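Local structure of periplasmic chaperone Spy (Escherichia coli, 5WO2) at the interface of chains A and B. The protein acts as an ATP-independent periplasmic chaperone, a cradle-shaped homodimer that limits protein aggregation and lets substrates fold while bound. Sequence-based numbering; all coordinates share one arbitrary frame. Chains: chain A/B, Periplasmic chaperone Spy.

Contact 1: the interface of chains A and B. Residues chain A 38, 40-44; chain B 74, 77-78, 88-89.
A:Ala42 packs its CA and CB over one face of the phenol ring of B:Tyr77 in the homodimer interface. This is the tightly packed part of the contact. The residue follows the end of helix 31-41 of chain A, and its CA sits 3.7 Å from the ring centroid of B:Tyr77 in a CH-pi contact. Its methyl group CB reaches the hydroxyl end of the ring, 3.6 Å from CZ of B:Tyr77. The ring carbon CG of B:Tyr77 is anti to the backbone N (chi1 -176°), which carries the ring toward chain A. Beside it, A:Ile41 CG2 meets the rim of B:Phe88 at 4.0 Å from CE1, the two side chains at about a right angle.

Polar bonds flank this core. The imidazole NE2 of A:His38 donates to the amide oxygen OD1 of B:Asn89 at 2.6 Å. The bond is nearly straight, and OD1 lies in the imidazole plane, but the donor stands above the plane of the amide carbonyl. B:Asn89 is steadied from behind, because its ND2 donates to the hydroxyl OH of B:Tyr77.

The end near A:Asp44 is looser and has no ring packing. Side-chain amide hydrogen bonds carry more of the contact here. B:Asn74 ND2 shares its two N-H among weak hydrogen bonds to the carbonyls of A:Ile40, A:Ile41 and A:Ser43. A:Asp44 meets B:Asn78 through its backbone CA, 3.3 Å from the amide oxygen OD1. B:Asn78 ND2 donates to B:Asn74 O, and also across to A:Ser43 O at 2.8 Å.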
ATOM      1  N   HIS A  38     -15.238   2.944  -4.345  1.00 33.32           N
ATOM      2  CA  HIS A  38     -15.903   3.647  -5.428  1.00 33.75           C
ATOM      3  C   HIS A  38     -17.120   4.363  -4.871  1.00 33.19           C
ATOM      4  O   HIS A  38     -17.392   5.512  -5.257  1.00 33.26           O
ATOM      5  CB  HIS A  38     -16.321   2.696  -6.542  1.00 36.72           C
ATOM      6  CG  HIS A  38     -16.591   3.377  -7.854  1.00 36.67           C
ATOM      7  ND1 HIS A  38     -16.833   2.692  -9.018  1.00 39.28           N
ATOM      8  CD2 HIS A  38     -16.711   4.691  -8.163  1.00 36.11           C
ATOM      9  CE1 HIS A  38     -17.010   3.544 -10.011  1.00 41.95           C
ATOM     10  NE2 HIS A  38     -16.977   4.770  -9.510  1.00 38.69           N
ATOM     11  N   ILE A  40     -17.659   5.515  -1.966  1.00 33.96           N
ATOM     12  CA  ILE A  40     -17.252   6.664  -1.177  1.00 33.30           C
ATOM     13  C   ILE A  40     -16.809   7.810  -2.042  1.00 31.79           C
ATOM     14  O   ILE A  40     -17.081   8.986  -1.767  1.00 32.03           O
ATOM     15  CB  ILE A  40     -16.135   6.252  -0.229  1.00 36.50           C
ATOM     16  CG1 ILE A  40     -16.734   5.355   0.843  1.00 38.72           C
ATOM     17  CG2 ILE A  40     -15.412   7.466   0.442  1.00 33.54           C
ATOM     18  CD1 ILE A  40     -15.757   4.384   1.379  1.00 42.74           C
ATOM     19  N   ILE A  41     -16.123   7.469  -3.110  1.00 30.42           N
ATOM     20  CA  ILE A  41     -15.503   8.475  -3.941  1.00 30.10           C
ATOM     21  C   ILE A  41     -16.524   9.134  -4.885  1.00 32.67           C
ATOM     22  O   ILE A  41     -16.495  10.344  -5.021  1.00 35.24           O
ATOM     23  CB  ILE A  41     -14.343   7.893  -4.764  1.00 32.12           C
ATOM     24  CG1 ILE A  41     -13.125   7.710  -3.866  1.00 33.79           C
ATOM     25  CG2 ILE A  41     -13.994   8.822  -5.925  1.00 34.10           C
ATOM     26  CD1 ILE A  41     -12.001   6.935  -4.511  1.00 36.47           C
ATOM     27  N   ALA A  42     -17.424   8.358  -5.484  1.00 29.63           N
ATOM     28  CA  ALA A  42     -18.341   8.889  -6.469  1.00 32.30           C
ATOM     29  C   ALA A  42     -19.628   9.342  -5.801  1.00 36.74           C
ATOM     30  O   ALA A  42     -20.678   8.770  -6.033  1.00 38.33           O
ATOM     31  CB  ALA A  42     -18.670   7.863  -7.501  1.00 34.09           C
ATOM     32  N   SER A  43     -19.556  10.367  -4.981  1.00 38.27           N
ATOM     33  CA  SER A  43     -20.724  10.782  -4.193  1.00 39.02           C
ATOM     34  C   SER A  43     -20.626  12.274  -4.076  1.00 35.28           C
ATOM     35  O   SER A  43     -19.517  12.800  -4.172  1.00 34.52           O
ATOM     36  CB  SER A  43     -20.699  10.074  -2.819  1.00 40.33           C
ATOM     37  OG  SER A  43     -21.566  10.710  -1.883  1.00 44.38           O
ATOM     38  N   ASP A  44     -21.732  12.998  -3.861  1.00 35.33           N
ATOM     39  CA  ASP A  44     -21.590  14.452  -3.886  1.00 34.26           C
ATOM     40  C   ASP A  44     -21.071  15.014  -2.543  1.00 34.59           C
ATOM     41  O   ASP A  44     -20.929  16.233  -2.394  1.00 36.64           O
ATOM     42  CB  ASP A  44     -22.918  15.173  -4.371  1.00 36.93           C
ATOM     43  CG  ASP A  44     -24.170  14.996  -3.418  1.00 36.86           C
ATOM     44  OD1 ASP A  44     -24.032  14.350  -2.379  1.00 35.99           O
ATOM     45  OD2 ASP A  44     -25.324  15.510  -3.681  1.00 37.90           O
TER
ATOM     46  N   ASN B  74     -12.607  12.254  -4.145  1.00 31.81           N
ATOM     47  CA  ASN B  74     -13.980  12.738  -4.040  1.00 31.66           C
ATOM     48  C   ASN B  74     -14.061  14.211  -4.444  1.00 34.97           C
ATOM     49  O   ASN B  74     -14.989  14.628  -5.132  1.00 36.40           O
ATOM     50  CB  ASN B  74     -14.503  12.541  -2.610  1.00 32.35           C
ATOM     51  CG  ASN B  74     -15.919  12.994  -2.439  1.00 35.25           C
ATOM     52  OD1 ASN B  74     -16.182  14.163  -2.117  1.00 37.56           O
ATOM     53  ND2 ASN B  74     -16.858  12.087  -2.667  1.00 36.75           N
ATOM     54  N   TYR B  77     -13.802  14.266  -8.292  1.00 36.99           N
ATOM     55  CA  TYR B  77     -15.026  13.763  -8.889  1.00 35.24           C
ATOM     56  C   TYR B  77     -16.082  14.874  -8.939  1.00 36.82           C
ATOM     57  O   TYR B  77     -16.777  15.023  -9.930  1.00 38.09           O
ATOM     58  CB  TYR B  77     -15.545  12.578  -8.078  1.00 34.27           C
ATOM     59  CG  TYR B  77     -16.773  11.917  -8.669  1.00 35.21           C
ATOM     60  CD1 TYR B  77     -16.657  11.034  -9.731  1.00 34.64           C
ATOM     61  CD2 TYR B  77     -18.043  12.161  -8.160  1.00 36.54           C
ATOM     62  CE1 TYR B  77     -17.767  10.430 -10.294  1.00 34.59           C
ATOM     63  CE2 TYR B  77     -19.180  11.533  -8.721  1.00 36.87           C
ATOM     64  CZ  TYR B  77     -19.017  10.659  -9.764  1.00 35.78           C
ATOM     65  OH  TYR B  77     -20.069  10.001 -10.329  1.00 36.79           O
ATOM     66  N   ASN B  78     -16.172  15.663  -7.882  1.00 36.85           N
ATOM     67  CA  ASN B  78     -17.226  16.677  -7.815  1.00 41.32           C
ATOM     68  C   ASN B  78     -16.917  17.992  -8.526  1.00 46.84           C
ATOM     69  O   ASN B  78     -17.783  18.855  -8.606  1.00 49.18           O
ATOM     70  CB  ASN B  78     -17.576  16.939  -6.365  1.00 42.73           C
ATOM     71  CG  ASN B  78     -18.486  15.882  -5.818  1.00 42.14           C
ATOM     72  OD1 ASN B  78     -19.635  15.788  -6.251  1.00 44.52           O
ATOM     73  ND2 ASN B  78     -17.983  15.056  -4.873  1.00 40.81           N
ATOM     74  N   PHE B  88     -14.798   9.086 -15.659  1.00 40.04           N
ATOM     75  CA  PHE B  88     -14.092   8.810 -14.421  1.00 37.64           C
ATOM     76  C   PHE B  88     -14.537   7.479 -13.832  1.00 35.54           C
ATOM     77  O   PHE B  88     -13.698   6.680 -13.419  1.00 34.46           O
ATOM     78  CB  PHE B  88     -14.334   9.929 -13.425  1.00 37.90           C
ATOM     79  CG  PHE B  88     -13.679   9.725 -12.082  1.00 36.26           C
ATOM     80  CD1 PHE B  88     -14.234   8.873 -11.125  1.00 35.12           C
ATOM     81  CD2 PHE B  88     -12.538  10.423 -11.750  1.00 37.91           C
ATOM     82  CE1 PHE B  88     -13.654   8.726  -9.890  1.00 35.75           C
ATOM     83  CE2 PHE B  88     -11.950  10.263 -10.477  1.00 37.66           C
ATOM     84  CZ  PHE B  88     -12.508   9.412  -9.575  1.00 36.41           C
ATOM     85  N   ASN B  89     -15.839   7.210 -13.829  1.00 34.43           N
ATOM     86  CA  ASN B  89     -16.315   5.965 -13.209  1.00 33.04           C
ATOM     87  C   ASN B  89     -15.864   4.775 -14.053  1.00 33.69           C
ATOM     88  O   ASN B  89     -15.474   3.770 -13.513  1.00 34.36           O
ATOM     89  CB  ASN B  89     -17.824   5.948 -13.024  1.00 33.14           C
ATOM     90  CG  ASN B  89     -18.268   6.810 -11.851  1.00 33.03           C
ATOM     91  OD1 ASN B  89     -17.603   6.877 -10.839  1.00 31.01           O
ATOM     92  ND2 ASN B  89     -19.366   7.522 -12.029  1.00 34.14           N
TER

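Contact 2: the interface of chains A and B. Residues chain A 34, 37-38, 41; chain B 70, 73, 88, 92, 97.
B:Phe92 is held between A:Arg34 and A:His38, one on each face of its ring. This three-layer stack joins helix 31-41 of chain A to helix 82-94 of chain B. The guanidinium of A:Arg34 lies almost parallel to the phenyl ring, with planes 5° apart. Its NH2 sits over the ring centre, 3.5 Å from the centroid, as a cation-pi contact. The arginine chain bends at chi2 and chi3 (-65° and -80°) to lay the group flat on the ring. On the opposite face, the imidazole of A:His38 is stacked less evenly, its centroid 4.2 Å from that of the phenyl ring. The two side chains run in opposite directions, and the overlap is offset, with B:Phe92 CD1 near the imidazole rim.

A:Ile41 crosses B:Phe92 obliquely and puts its tip CD1 3.7 Å from CE2 of the ring. The same methyl group touches CB of B:Gln73, whose side chain lies alongside and points the same way. The side chains of A:Met37 and B:Met70 cross at about a right angle, CG of the first near SD of the second.

The other face of the guanidinium is turned to B:Thr97, the last residue of this construct. Its terminal carboxylate, absent here in the longer natural protein, may add some charge attraction. A weak hydrogen bond runs from NH2 to the carbonyl O of B:Phe92. A water links A:Arg34 NE to that same oxygen, lying 2.9 Å from B:Phe92 O.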
ATOM      1  N   ARG A  34     -12.489  -2.400  -3.736  1.00 41.56           N
ATOM      2  CA  ARG A  34     -12.602  -1.351  -4.742  1.00 40.40           C
ATOM      3  C   ARG A  34     -14.018  -0.817  -4.875  1.00 38.89           C
ATOM      4  O   ARG A  34     -14.191   0.381  -5.000  1.00 37.25           O
ATOM      5  CB  ARG A  34     -12.135  -1.831  -6.133  1.00 44.94           C
ATOM      6  CG  ARG A  34     -10.624  -1.973  -6.308  1.00 48.27           C
ATOM      7  CD  ARG A  34      -9.897  -0.632  -6.210  1.00 48.63           C
ATOM      8  NE  ARG A  34      -9.940   0.165  -7.446  1.00 49.61           N
ATOM      9  CZ  ARG A  34      -9.578   1.448  -7.485  1.00 50.10           C
ATOM     10  NH1 ARG A  34      -9.161   2.051  -6.373  1.00 48.81           N
ATOM     11  NH2 ARG A  34      -9.637   2.131  -8.626  1.00 53.22           N
ATOM     12  N   MET A  37     -14.646   1.498  -2.037  1.00 34.39           N
ATOM     13  CA  MET A  37     -13.980   2.771  -2.266  1.00 33.52           C
ATOM     14  C   MET A  37     -14.727   3.599  -3.315  1.00 32.45           C
ATOM     15  O   MET A  37     -14.873   4.816  -3.156  1.00 31.29           O
ATOM     16  CB  MET A  37     -12.517   2.584  -2.690  1.00 35.20           C
ATOM     17  CG  MET A  37     -11.606   2.111  -1.577  1.00 36.66           C
ATOM     18  SD  MET A  37      -9.911   1.887  -2.181  1.00 49.88           S
ATOM     19  CE  MET A  37      -9.644   3.503  -2.943  1.00 42.67           C
ATOM     20  N   HIS A  38     -15.238   2.944  -4.345  1.00 33.32           N
ATOM     21  CA  HIS A  38     -15.903   3.647  -5.428  1.00 33.75           C
ATOM     22  C   HIS A  38     -17.120   4.363  -4.871  1.00 33.19           C
ATOM     23  O   HIS A  38     -17.392   5.512  -5.257  1.00 33.26           O
ATOM     24  CB  HIS A  38     -16.321   2.696  -6.542  1.00 36.72           C
ATOM     25  CG  HIS A  38     -16.591   3.377  -7.854  1.00 36.67           C
ATOM     26  ND1 HIS A  38     -16.833   2.692  -9.018  1.00 39.28           N
ATOM     27  CD2 HIS A  38     -16.711   4.691  -8.163  1.00 36.11           C
ATOM     28  CE1 HIS A  38     -17.010   3.544 -10.011  1.00 41.95           C
ATOM     29  NE2 HIS A  38     -16.977   4.770  -9.510  1.00 38.69           N
ATOM     30  N   ILE A  41     -16.123   7.469  -3.110  1.00 30.42           N
ATOM     31  CA  ILE A  41     -15.503   8.475  -3.941  1.00 30.10           C
ATOM     32  C   ILE A  41     -16.524   9.134  -4.885  1.00 32.67           C
ATOM     33  O   ILE A  41     -16.495  10.344  -5.021  1.00 35.24           O
ATOM     34  CB  ILE A  41     -14.343   7.893  -4.764  1.00 32.12           C
ATOM     35  CG1 ILE A  41     -13.125   7.710  -3.866  1.00 33.79           C
ATOM     36  CG2 ILE A  41     -13.994   8.822  -5.925  1.00 34.10           C
ATOM     37  CD1 ILE A  41     -12.001   6.935  -4.511  1.00 36.47           C
TER
ATOM     38  N   MET B  70      -8.896   9.237  -0.558  1.00 28.91           N
ATOM     39  CA  MET B  70     -10.317   9.206  -0.935  1.00 28.09           C
ATOM     40  C   MET B  70     -10.913  10.583  -0.884  1.00 28.65           C
ATOM     41  O   MET B  70     -11.758  10.882  -1.729  1.00 29.04           O
ATOM     42  CB  MET B  70     -11.120   8.222  -0.074  1.00 26.79           C
ATOM     43  CG  MET B  70     -10.632   6.742  -0.323  1.00 25.11           C
ATOM     44  SD  MET B  70     -11.815   5.546   0.356  1.00 39.84           S
ATOM     45  CE  MET B  70     -11.209   5.579   1.976  1.00 33.12           C
ATOM     46  N   GLN B  73      -9.803  12.341  -4.115  1.00 32.87           N
ATOM     47  CA  GLN B  73     -10.499  11.841  -5.289  1.00 33.54           C
ATOM     48  C   GLN B  73     -11.974  12.247  -5.314  1.00 32.20           C
ATOM     49  O   GLN B  73     -12.543  12.535  -6.370  1.00 33.09           O
ATOM     50  CB  GLN B  73     -10.383  10.335  -5.355  1.00 32.16           C
ATOM     51  CG  GLN B  73      -8.924   9.875  -5.546  1.00 34.91           C
ATOM     52  CD  GLN B  73      -8.383  10.290  -6.878  1.00 41.50           C
ATOM     53  OE1 GLN B  73      -8.983  10.000  -7.913  1.00 44.42           O
ATOM     54  NE2 GLN B  73      -7.268  11.009  -6.870  1.00 44.29           N
ATOM     55  N   PHE B  88     -14.798   9.086 -15.659  1.00 40.04           N
ATOM     56  CA  PHE B  88     -14.092   8.810 -14.421  1.00 37.64           C
ATOM     57  C   PHE B  88     -14.537   7.479 -13.832  1.00 35.54           C
ATOM     58  O   PHE B  88     -13.698   6.680 -13.419  1.00 34.46           O
ATOM     59  CB  PHE B  88     -14.334   9.929 -13.425  1.00 37.90           C
ATOM     60  CG  PHE B  88     -13.679   9.725 -12.082  1.00 36.26           C
ATOM     61  CD1 PHE B  88     -14.234   8.873 -11.125  1.00 35.12           C
ATOM     62  CD2 PHE B  88     -12.538  10.423 -11.750  1.00 37.91           C
ATOM     63  CE1 PHE B  88     -13.654   8.726  -9.890  1.00 35.75           C
ATOM     64  CE2 PHE B  88     -11.950  10.263 -10.477  1.00 37.66           C
ATOM     65  CZ  PHE B  88     -12.508   9.412  -9.575  1.00 36.41           C
ATOM     66  N   PHE B  92     -12.280   4.078 -13.382  1.00 36.20           N
ATOM     67  CA  PHE B  92     -12.129   3.569 -12.043  1.00 32.56           C
ATOM     68  C   PHE B  92     -12.155   2.034 -12.072  1.00 33.98           C
ATOM     69  O   PHE B  92     -11.428   1.362 -11.329  1.00 33.88           O
ATOM     70  CB  PHE B  92     -13.243   4.142 -11.127  1.00 32.83           C
ATOM     71  CG  PHE B  92     -12.961   3.971  -9.643  1.00 32.94           C
ATOM     72  CD1 PHE B  92     -13.264   2.785  -8.990  1.00 32.29           C
ATOM     73  CD2 PHE B  92     -12.374   4.991  -8.902  1.00 35.04           C
ATOM     74  CE1 PHE B  92     -12.970   2.596  -7.610  1.00 33.43           C
ATOM     75  CE2 PHE B  92     -12.097   4.818  -7.530  1.00 35.07           C
ATOM     76  CZ  PHE B  92     -12.383   3.621  -6.898  1.00 33.74           C
ATOM     77  N   THR B  97      -5.690   1.270  -7.839  1.00 69.31           N
ATOM     78  CA  THR B  97      -5.515   2.158  -6.687  1.00 63.03           C
ATOM     79  C   THR B  97      -6.150   3.524  -6.948  1.00 58.89           C
ATOM     80  O   THR B  97      -6.630   3.825  -8.039  1.00 57.50           O
ATOM     81  CB  THR B  97      -4.021   2.369  -6.324  1.00 63.27           C
ATOM     82  OG1 THR B  97      -3.372   3.119  -7.363  1.00 65.13           O
ATOM     83  CG2 THR B  97      -3.293   1.016  -6.107  1.00 62.00           C
ATOM     84  OXT THR B  97      -6.200   4.357  -6.050  1.00 57.47           O
TER
HETATM   85  O   HOH W   1     -11.872  -0.870  -9.504  1.00 39.37           O

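Contacts 1 and 2 are adjoining parts of one interface, with the centres of their C-alpha atoms about 7 Å apart. A:His38, A:Ile41 and B:Phe88 belong to both. Helix 31-41 of chain A therefore serves contact 2 along its length and contact 1 at its end and in the residues that follow. Chain B supplies helices 48-77 and 82-94 to both. The interface is two-fold symmetric, so each contact recurs with the chains exchanged. Together they combine polar grips with ring and aliphatic packing, in keeping with the known homodimer.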